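Long-range contacts in translation initiation factor eIF2B subunit gamma (Schizosaccharomyces pombe, PDB 5B04), which serves as part of the eIF2B complex, which exchanges GDP for GTP on the gamma subunit of eukaryotic initiation factor eIF2: residues 58-64 with 95-100; 378-383 with 394-399; 428-434 with 442-448. The protein carries 3 engineered substitutions. All coordinates share one frame; numbering follows the deposited sequence.

Interaction 1 of 3, residues 58-64 with 95-100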
loop_
_atom_site.group_PDB
_atom_site.type_symbol
_atom_site.label_atom_id
_atom_site.label_comp_id
_atom_site.label_asym_id
_atom_site.label_seq_id
_atom_site.Cartn_x
_atom_site.Cartn_y
_atom_site.Cartn_z
ATOM N N ASP E 58 25.010 72.619 -39.102
ATOM C CA ASP E 58 25.631 71.441 -39.692
ATOM C C ASP E 58 26.709 70.900 -38.761
ATOM O O ASP E 58 27.194 69.782 -38.936
ATOM C CB ASP E 58 26.227 71.775 -41.060
ATOM C CG ASP E 58 25.349 72.712 -41.865
ATOM O OD1 ASP E 58 24.388 72.231 -42.501
ATOM O OD2 ASP E 58 25.620 73.932 -41.859
ATOM N N ALA E 59 27.082 71.708 -37.775
ATOM C CA ALA E 59 28.044 71.293 -36.764
ATOM C C ALA E 59 27.372 70.370 -35.755
ATOM O O ALA E 59 27.988 69.438 -35.238
ATOM C CB ALA E 59 28.645 72.503 -36.066
ATOM N N LEU E 60 26.099 70.641 -35.482
ATOM C CA LEU E 60 25.314 69.810 -34.579
ATOM C C LEU E 60 24.140 69.154 -35.292
ATOM O O LEU E 60 23.080 69.762 -35.440
ATOM C CB LEU E 60 24.798 70.631 -33.396
ATOM C CG LEU E 60 25.617 70.578 -32.106
ATOM C CD1 LEU E 60 24.876 71.285 -30.984
ATOM C CD2 LEU E 60 25.925 69.138 -31.724
ATOM N N PRO E 61 24.329 67.907 -35.745
ATOM C CA PRO E 61 23.208 67.128 -36.275
ATOM C C PRO E 61 22.302 66.672 -35.139
ATOM O O PRO E 61 22.735 66.675 -33.986
ATOM C CB PRO E 61 23.894 65.942 -36.954
ATOM C CG PRO E 61 25.168 65.776 -36.198
ATOM C CD PRO E 61 25.600 67.163 -35.806
ATOM N N LYS E 62 21.068 66.293 -35.458
ATOM C CA LYS E 62 20.106 65.870 -34.446
ATOM C C LYS E 62 20.636 64.718 -33.597
ATOM O O LYS E 62 20.435 64.684 -32.383
ATOM C CB LYS E 62 18.787 65.461 -35.105
ATOM C CG LYS E 62 17.742 64.934 -34.134
ATOM C CD LYS E 62 16.512 64.429 -34.868
ATOM C CE LYS E 62 15.432 63.979 -33.898
ATOM N NZ LYS E 62 14.174 63.610 -34.605
ATOM N N ALA E 63 21.330 63.789 -34.244
ATOM C CA ALA E 63 21.787 62.566 -33.592
ATOM C C ALA E 63 22.879 62.803 -32.552
ATOM O O ALA E 63 23.142 61.934 -31.721
ATOM C CB ALA E 63 22.278 61.580 -34.637
ATOM N N LEU E 64 23.514 63.970 -32.593
ATOM C CA LEU E 64 24.640 64.239 -31.703
ATOM C C LEU E 64 24.299 65.201 -30.569
ATOM O O LEU E 64 25.172 65.560 -29.776
ATOM C CB LEU E 64 25.826 64.783 -32.500
ATOM C CG LEU E 64 26.672 63.729 -33.219
ATOM C CD1 LEU E 64 27.784 64.384 -34.023
ATOM C CD2 LEU E 64 27.245 62.735 -32.219
ATOM N N GLU E 95 24.596 65.964 -44.783
ATOM C CA GLU E 95 24.942 67.070 -43.908
ATOM C C GLU E 95 25.284 66.500 -42.540
ATOM O O GLU E 95 24.456 65.832 -41.918
ATOM C CB GLU E 95 23.795 68.080 -43.813
ATOM C CG GLU E 95 23.373 68.693 -45.147
ATOM C CD GLU E 95 22.505 67.770 -45.987
ATOM O OE1 GLU E 95 22.025 68.213 -47.053
ATOM O OE2 GLU E 95 22.297 66.605 -45.585
ATOM N N ALA E 96 26.515 66.746 -42.101
ATOM C CA ALA E 96 27.045 66.188 -40.859
ATOM C C ALA E 96 27.046 64.658 -40.874
ATOM O O ALA E 96 26.833 64.020 -39.843
ATOM C CB ALA E 96 26.261 66.710 -39.658
ATOM N N GLU E 97 27.281 64.076 -42.047
ATOM C CA GLU E 97 27.528 62.641 -42.142
ATOM C C GLU E 97 28.912 62.349 -41.587
ATOM O O GLU E 97 29.121 61.361 -40.882
ATOM C CB GLU E 97 27.421 62.148 -43.587
ATOM C CG GLU E 97 27.915 60.719 -43.786
ATOM C CD GLU E 97 28.041 60.334 -45.248
ATOM O OE1 GLU E 97 27.816 61.202 -46.117
ATOM O OE2 GLU E 97 28.372 59.162 -45.527
ATOM N N ALA E 98 29.854 63.227 -41.912
ATOM C CA ALA E 98 31.225 63.101 -41.438
ATOM C C ALA E 98 31.328 63.470 -39.962
ATOM O O ALA E 98 32.251 63.041 -39.274
ATOM C CB ALA E 98 32.156 63.970 -42.269
ATOM N N HIS E 99 30.378 64.269 -39.483
ATOM C CA HIS E 99 30.332 64.635 -38.072
ATOM C C HIS E 99 29.939 63.435 -37.220
ATOM O O HIS E 99 30.539 63.181 -36.174
ATOM C CB HIS E 99 29.357 65.789 -37.839
ATOM C CG HIS E 99 29.946 67.139 -38.105
ATOM N ND1 HIS E 99 29.582 67.912 -39.187
ATOM C CD2 HIS E 99 30.878 67.853 -37.430
ATOM C CE1 HIS E 99 30.262 69.043 -39.165
ATOM N NE2 HIS E 99 31.056 69.033 -38.110
ATOM N N ILE E 100 28.924 62.705 -37.672
ATOM C CA ILE E 100 28.518 61.471 -37.016
ATOM C C ILE E 100 29.670 60.471 -37.048
ATOM O O ILE E 100 29.982 59.834 -36.041
ATOM C CB ILE E 100 27.274 60.854 -37.682
ATOM C CG1 ILE E 100 26.079 61.800 -37.553
ATOM C CG2 ILE E 100 26.952 59.509 -37.062
ATOM C CD1 ILE E 100 24.806 61.259 -38.161
#
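Pro-61 and Ala-96 form the apolar centre of this contact. The methyl CB of Ala-96 sits against the CB-CG-CD side of the proline ring and is 3.7 Å from Pro-61 CB. One turn along the helix, Ile-100 continues the patch with two different atoms. Ile-100 CG1 lies 4.3 Å from Pro-61 CG. Ile-100 CD1 is carried on by an extended chain (chi2 -179°) and meets the methyl CB of Ala-63 at 4.3 Å. Behind this patch Ile-100 also rests on Leu-90 and Cys-92 of strand 87-92.

The two segments belong to a nucleotidyl transferase-like domain with a parallel alpha/beta core. Residues 58-64 lie in the long loop after strand 39-45. The Pro-Lys pair at Pro-61 and Lys-62 resembles the end of the signature loop of sugar-nucleotide pyrophosphorylases. Residues 95-100 start the helix that follows the neighbouring parallel strand, 87-92, and Ala-96 is its N-cap.

A second kind of contact involves the His-99 ring. Ala-59 CA stands over a face of this ring in a CH-pi contact, 4.2 Å from the centroid and 23° off the normal. With CG anti to the carbonyl carbon (chi1 -83°), the ring extends toward the 58-59 backbone. Asp-58 O is 3.0 Å from His-99 ND1, but it approaches obliquely and the angle is too poor for a hydrogen bond.

The third kind is side chain on backbone. Leu-64 brings CD1 to 3.7 Å from the carbonyl oxygen of His-99, at the first turn of the helix.

Interaction 2 of 3, residues 378-383 with 394-399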
loop_
_atom_site.group_PDB
_atom_site.type_symbol
_atom_site.label_atom_id
_atom_site.label_comp_id
_atom_site.label_asym_id
_atom_site.label_seq_id
_atom_site.Cartn_x
_atom_site.Cartn_y
_atom_site.Cartn_z
ATOM N N ILE E 378 22.489 70.652 -16.572
ATOM C CA ILE E 378 23.485 69.841 -17.263
ATOM C C ILE E 378 24.391 70.723 -18.118
ATOM O O ILE E 378 23.915 71.476 -18.969
ATOM C CB ILE E 378 22.827 68.756 -18.148
ATOM C CG1 ILE E 378 22.314 67.592 -17.293
ATOM C CG2 ILE E 378 23.817 68.228 -19.175
ATOM C CD1 ILE E 378 21.027 67.873 -16.536
ATOM N N ILE E 379 25.696 70.633 -17.882
ATOM C CA ILE E 379 26.665 71.463 -18.592
ATOM C C ILE E 379 27.606 70.620 -19.451
ATOM O O ILE E 379 28.160 69.624 -18.988
ATOM C CB ILE E 379 27.496 72.312 -17.612
ATOM C CG1 ILE E 379 26.573 73.118 -16.695
ATOM C CG2 ILE E 379 28.443 73.234 -18.366
ATOM C CD1 ILE E 379 27.299 74.082 -15.783
ATOM N N GLY E 380 27.784 71.035 -20.702
ATOM C CA GLY E 380 28.595 70.299 -21.655
ATOM C C GLY E 380 30.089 70.344 -21.396
ATOM O O GLY E 380 30.534 70.582 -20.273
ATOM N N LYS E 381 30.866 70.122 -22.453
ATOM C CA LYS E 381 32.310 69.964 -22.332
ATOM C C LYS E 381 33.066 71.266 -22.613
ATOM O O LYS E 381 32.650 72.063 -23.452
ATOM C CB LYS E 381 32.789 68.856 -23.274
ATOM C CG LYS E 381 33.861 67.956 -22.681
ATOM C CD LYS E 381 34.017 66.650 -23.447
ATOM C CE LYS E 381 33.700 66.812 -24.924
ATOM N NZ LYS E 381 33.560 65.491 -25.596
ATOM N N ASN E 382 34.188 71.438 -21.914
ATOM C CA ASN E 382 35.023 72.650 -21.926
ATOM C C ASN E 382 34.267 73.971 -22.123
ATOM O O ASN E 382 34.505 74.713 -23.076
ATOM C CB ASN E 382 36.148 72.511 -22.969
ATOM C CG ASN E 382 35.641 72.378 -24.395
ATOM O OD1 ASN E 382 35.708 73.328 -25.174
ATOM N ND2 ASN E 382 35.164 71.192 -24.753
ATOM N N CYS E 383 33.370 74.263 -21.186
ATOM C CA CYS E 383 32.620 75.514 -21.179
ATOM C C CYS E 383 33.244 76.525 -20.221
ATOM O O CYS E 383 34.072 76.170 -19.383
ATOM C CB CYS E 383 31.161 75.257 -20.792
ATOM S SG CYS E 383 30.225 74.299 -21.996
ATOM N N SER E 394 18.562 74.361 -16.457
ATOM C CA SER E 394 19.044 74.594 -17.809
ATOM C C SER E 394 19.920 73.461 -18.322
ATOM O O SER E 394 20.364 72.606 -17.561
ATOM C CB SER E 394 19.814 75.914 -17.874
ATOM O OG SER E 394 18.947 77.014 -17.667
ATOM N N ILE E 395 20.148 73.440 -19.617
ATOM C CA ILE E 395 21.058 72.487 -20.190
ATOM C C ILE E 395 22.078 73.202 -21.036
ATOM O O ILE E 395 21.728 73.993 -21.883
ATOM C CB ILE E 395 20.307 71.515 -21.074
ATOM C CG1 ILE E 395 19.316 70.731 -20.250
ATOM C CG2 ILE E 395 21.265 70.551 -21.714
ATOM C CD1 ILE E 395 18.042 70.481 -20.997
ATOM N N LEU E 396 23.344 72.902 -20.827
ATOM C CA LEU E 396 24.378 73.533 -21.607
ATOM C C LEU E 396 25.209 72.528 -22.344
ATOM O O LEU E 396 25.765 71.625 -21.762
ATOM C CB LEU E 396 25.282 74.338 -20.708
ATOM C CG LEU E 396 24.615 75.424 -19.896
ATOM C CD1 LEU E 396 25.658 76.047 -19.008
ATOM C CD2 LEU E 396 24.038 76.457 -20.836
ATOM N N MET E 397 25.344 72.742 -23.632
ATOM C CA MET E 397 26.043 71.831 -24.491
ATOM C C MET E 397 27.523 72.102 -24.436
ATOM O O MET E 397 27.992 72.750 -23.530
ATOM C CB MET E 397 25.535 71.980 -25.898
ATOM C CG MET E 397 24.041 72.120 -25.949
ATOM S SD MET E 397 23.408 70.975 -27.157
ATOM C CE MET E 397 21.987 71.851 -27.751
ATOM N N ASP E 398 28.268 71.524 -25.359
ATOM C CA ASP E 398 29.709 71.639 -25.358
ATOM C C ASP E 398 30.216 73.034 -25.625
ATOM O O ASP E 398 29.644 73.774 -26.405
ATOM C CB ASP E 398 30.285 70.728 -26.423
ATOM C CG ASP E 398 29.598 69.421 -26.482
ATOM O OD1 ASP E 398 29.712 68.673 -25.508
ATOM O OD2 ASP E 398 28.947 69.143 -27.498
ATOM N N ASN E 399 31.302 73.383 -24.955
ATOM C CA ASN E 399 32.111 74.538 -25.311
ATOM C C ASN E 399 31.362 75.837 -25.527
ATOM O O ASN E 399 31.466 76.475 -26.561
ATOM C CB ASN E 399 33.114 74.238 -26.422
ATOM C CG ASN E 399 32.459 73.873 -27.718
ATOM O OD1 ASN E 399 31.441 74.434 -28.090
ATOM N ND2 ASN E 399 33.053 72.933 -28.425
#
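Ile-379 and Leu-396 lie side by side in the tightly packed part of this contact. As bridge partners they share a face of the sheet, and similar first torsions (chi1 -54° and -58°) keep them alongside. Ile-379 CG1 is 3.8 Å from Leu-396 CD1, and both side chains reach Ile-385 of strand 384-385. On the other face of the sheet, Ile-378 CG2 meets Ile-395 CG2 at 4.3 Å. Ile-336 of helix 332-338 packs on this second pair.

The backbones pair as parallel strands. Ile-378 N donates to Ser-394 O at 3.1 Å. Leu-396 N returns a bond to Ile-378 O, though its modelled length is doubtful. In the two bridges each residue is matched with the one 17 positions later, as in successive coils of a left-handed beta-helix. Ile-379 and Leu-396 face the inside of the coils.

The strands end at Ile-379 and Leu-396. Beyond Gly-380 the contact opens toward solvent at the turn. Asn-399 N still donates to Lys-381 O, again with a doubtful length. Asn-382 and Asn-399 run alongside each other, but their amide planes are 64° apart. Asn-399 OD1 makes a weak bond to Gly-416 N of the next coil. Lys-381 touches Asp-398 by its CB, 3.8 Å from Asp-398 OD1. Lys-381 NZ and Asp-398 OD1 remain 5.0 Å apart, near but not in contact.

Interaction 3 of 3, residues 428-434 with 442-448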
loop_
_atom_site.group_PDB
_atom_site.type_symbol
_atom_site.label_atom_id
_atom_site.label_comp_id
_atom_site.label_asym_id
_atom_site.label_seq_id
_atom_site.Cartn_x
_atom_site.Cartn_y
_atom_site.Cartn_z
ATOM N N CYS E 428 14.302 79.955 -22.413
ATOM C CA CYS E 428 14.730 80.364 -23.742
ATOM C C CYS E 428 15.637 79.358 -24.424
ATOM O O CYS E 428 16.587 78.862 -23.822
ATOM C CB CYS E 428 15.459 81.698 -23.672
ATOM S SG CYS E 428 14.394 83.057 -23.452
ATOM N N GLU E 429 15.349 79.074 -25.689
ATOM C CA GLU E 429 16.212 78.216 -26.487
ATOM C C GLU E 429 17.267 79.044 -27.209
ATOM O O GLU E 429 16.959 79.780 -28.146
ATOM C CB GLU E 429 15.399 77.405 -27.499
ATOM C CG GLU E 429 14.626 76.242 -26.901
ATOM C CD GLU E 429 13.288 76.660 -26.328
ATOM O OE1 GLU E 429 12.624 77.526 -26.937
ATOM O OE2 GLU E 429 12.898 76.122 -25.270
ATOM N N ILE E 430 18.512 78.923 -26.763
ATOM C CA ILE E 430 19.620 79.618 -27.402
ATOM C C ILE E 430 20.329 78.680 -28.371
ATOM O O ILE E 430 21.117 77.826 -27.961
ATOM C CB ILE E 430 20.620 80.155 -26.370
ATOM C CG1 ILE E 430 19.891 80.988 -25.316
ATOM C CG2 ILE E 430 21.701 80.977 -27.053
ATOM C CD1 ILE E 430 20.744 81.338 -24.126
ATOM N N GLY E 431 20.039 78.852 -29.657
ATOM C CA GLY E 431 20.529 77.962 -30.694
ATOM C C GLY E 431 22.030 77.958 -30.908
ATOM O O GLY E 431 22.793 78.477 -30.093
ATOM N N VAL E 432 22.452 77.367 -32.021
ATOM C CA VAL E 432 23.869 77.155 -32.289
ATOM C C VAL E 432 24.555 78.384 -32.876
ATOM O O VAL E 432 24.043 79.019 -33.801
ATOM C CB VAL E 432 24.084 75.972 -33.251
ATOM C CG1 VAL E 432 25.565 75.638 -33.359
ATOM C CG2 VAL E 432 23.299 74.758 -32.781
ATOM N N ASP E 433 25.712 78.709 -32.308
ATOM C CA ASP E 433 26.611 79.730 -32.835
ATOM C C ASP E 433 26.033 81.149 -32.827
ATOM O O ASP E 433 26.594 82.043 -33.457
ATOM C CB ASP E 433 27.051 79.351 -34.256
ATOM C CG ASP E 433 27.935 78.113 -34.280
ATOM O OD1 ASP E 433 28.740 77.941 -33.341
ATOM O OD2 ASP E 433 27.820 77.308 -35.229
ATOM N N HIS E 434 24.922 81.358 -32.124
ATOM C CA HIS E 434 24.429 82.714 -31.882
ATOM C C HIS E 434 24.656 83.154 -30.501
ATOM O O HIS E 434 24.492 82.355 -29.585
ATOM C CB HIS E 434 22.964 82.892 -32.193
ATOM C CG HIS E 434 22.400 84.166 -31.632
ATOM N ND1 HIS E 434 22.561 85.385 -32.255
ATOM C CD2 HIS E 434 21.740 84.423 -30.475
ATOM C CE1 HIS E 434 21.994 86.331 -31.528
ATOM N NE2 HIS E 434 21.493 85.775 -30.441
ATOM N N ALA E 442 12.357 86.616 -21.448
ATOM C CA ALA E 442 11.869 85.264 -21.221
ATOM C C ALA E 442 11.487 84.726 -22.597
ATOM O O ALA E 442 12.281 84.719 -23.502
ATOM C CB ALA E 442 10.691 85.267 -20.286
ATOM N N ARG E 443 10.268 84.261 -22.759
ATOM C CA ARG E 443 9.586 84.603 -23.989
ATOM C C ARG E 443 10.189 84.152 -25.349
ATOM O O ARG E 443 9.632 84.528 -26.396
ATOM C CB ARG E 443 9.473 86.136 -24.009
ATOM C CG ARG E 443 8.099 86.693 -24.102
ATOM C CD ARG E 443 8.107 88.157 -23.732
ATOM N NE ARG E 443 9.382 88.761 -24.108
ATOM C CZ ARG E 443 9.917 89.822 -23.519
ATOM N NH1 ARG E 443 9.299 90.390 -22.493
ATOM N NH2 ARG E 443 11.076 90.300 -23.951
ATOM N N GLY E 444 11.283 83.378 -25.398
ATOM C CA GLY E 444 11.928 83.242 -26.710
ATOM C C GLY E 444 13.099 82.349 -27.126
ATOM O O GLY E 444 13.822 81.767 -26.319
ATOM N N GLU E 445 13.279 82.291 -28.446
ATOM C CA GLU E 445 14.320 81.513 -29.117
ATOM C C GLU E 445 15.296 82.423 -29.867
ATOM O O GLU E 445 15.156 82.644 -31.071
ATOM C CB GLU E 445 13.699 80.512 -30.098
ATOM C CG GLU E 445 12.320 80.018 -29.690
ATOM C CD GLU E 445 11.668 79.181 -30.772
ATOM O OE1 GLU E 445 12.390 78.738 -31.690
ATOM O OE2 GLU E 445 10.440 78.972 -30.708
ATOM N N ARG E 446 16.278 82.952 -29.147
ATOM C CA ARG E 446 17.312 83.802 -29.728
ATOM C C ARG E 446 18.232 83.015 -30.661
ATOM O O ARG E 446 18.711 81.952 -30.275
ATOM C CB ARG E 446 18.150 84.431 -28.611
ATOM C CG ARG E 446 18.494 85.899 -28.784
ATOM C CD ARG E 446 17.307 86.791 -28.470
ATOM N NE ARG E 446 17.694 88.198 -28.423
ATOM C CZ ARG E 446 16.911 89.176 -27.980
ATOM N NH1 ARG E 446 15.686 88.907 -27.554
ATOM N NH2 ARG E 446 17.351 90.427 -27.971
ATOM N N LEU E 447 18.485 83.514 -31.874
ATOM C CA LEU E 447 19.630 83.021 -32.651
ATOM C C LEU E 447 20.110 83.972 -33.771
ATOM O O LEU E 447 19.550 85.049 -33.965
ATOM C CB LEU E 447 19.357 81.620 -33.210
ATOM C CG LEU E 447 18.105 81.203 -33.964
ATOM C CD1 LEU E 447 18.077 81.790 -35.364
ATOM C CD2 LEU E 447 18.103 79.688 -34.008
ATOM N N VAL E 448 21.157 83.551 -34.486
ATOM C CA VAL E 448 22.054 84.445 -35.233
ATOM C C VAL E 448 21.351 85.442 -36.170
ATOM O O VAL E 448 21.483 86.649 -35.973
ATOM C CB VAL E 448 23.122 83.588 -36.013
ATOM C CG1 VAL E 448 23.399 84.115 -37.390
ATOM C CG2 VAL E 448 24.435 83.538 -35.244
#
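Cys-428 meets Gly-444 through the backbone, with its CA 3.1 Å from Gly-444 O in a CA-H...O contact. Gly-444 O also takes a weak hydrogen bond of 3.2 Å from Glu-429 N.

Glu-429 also gives its own carbonyl oxygen to Glu-445 CA, at 3.3 Å. Their side chains run side by side. Glu-429 OE1 touches Glu-445 CG, while the carboxylate planes stand 77° apart. Glu-429 OE1 and Glu-445 OE2 are 4.6 Å apart, and this closeness of like charges would probably be unfavourable. Both side chains also touch Pro-53.

Ile-430 turns away from 442-448 and packs on Leu-425. Its backbone bonds with Ile-412 and Ala-414 hold the strand to the preceding coil. At Gly-431 the backbone N makes a second weak hydrogen bond, 3.4 Å long, to Arg-446 O.

After the turn at Asp-433, His-434 comes back toward the second segment. With CG anti to the backbone N (chi1 166°), its ring extends toward Arg-446. Its placing against the Leu-447 backbone is too close in the model to be relied on. His-434 NE2 lies 3.4 Å from Arg-446 CG, so the aliphatic part of the arginine makes the contact. Ring and guanidinium planes are 43° apart. His-434 CB packs on Leu-447 CB at 4.0 Å and also on the CG2 methyl of Val-448. With an alanine here the ring is gone, and the CG of Arg-446 would probably lose its neighbour, leaving that side chain freer to turn.

Residues 442-448 run parallel to 428-434 without forming a regular strand. Cys-428 pairs in step with Gly-444 and Glu-429 with Glu-445, along the edge of the last rung of a left-handed beta-helix.

How the interactions relate
The three contacts follow one another along the chain and fall in two domains. Interaction 1 belongs to the nucleotidyl transferase-like domain. Interaction 2 joins two rungs of the beta-helix, and interaction 3 lies at the last rung of the same short-stranded sheet. Leu-60 connects the domains. Leu-60 CD1 is 4.1 Å from Met-397 SD in interaction 2 and 4.2 Å from Val-432 CG2 in interaction 3. The centre of interaction 1 is about 18 Å from that of interaction 2 and about 20 Å from that of interaction 3. Interactions 2 and 3 do not touch, and their nearest atoms are about 6 Å apart.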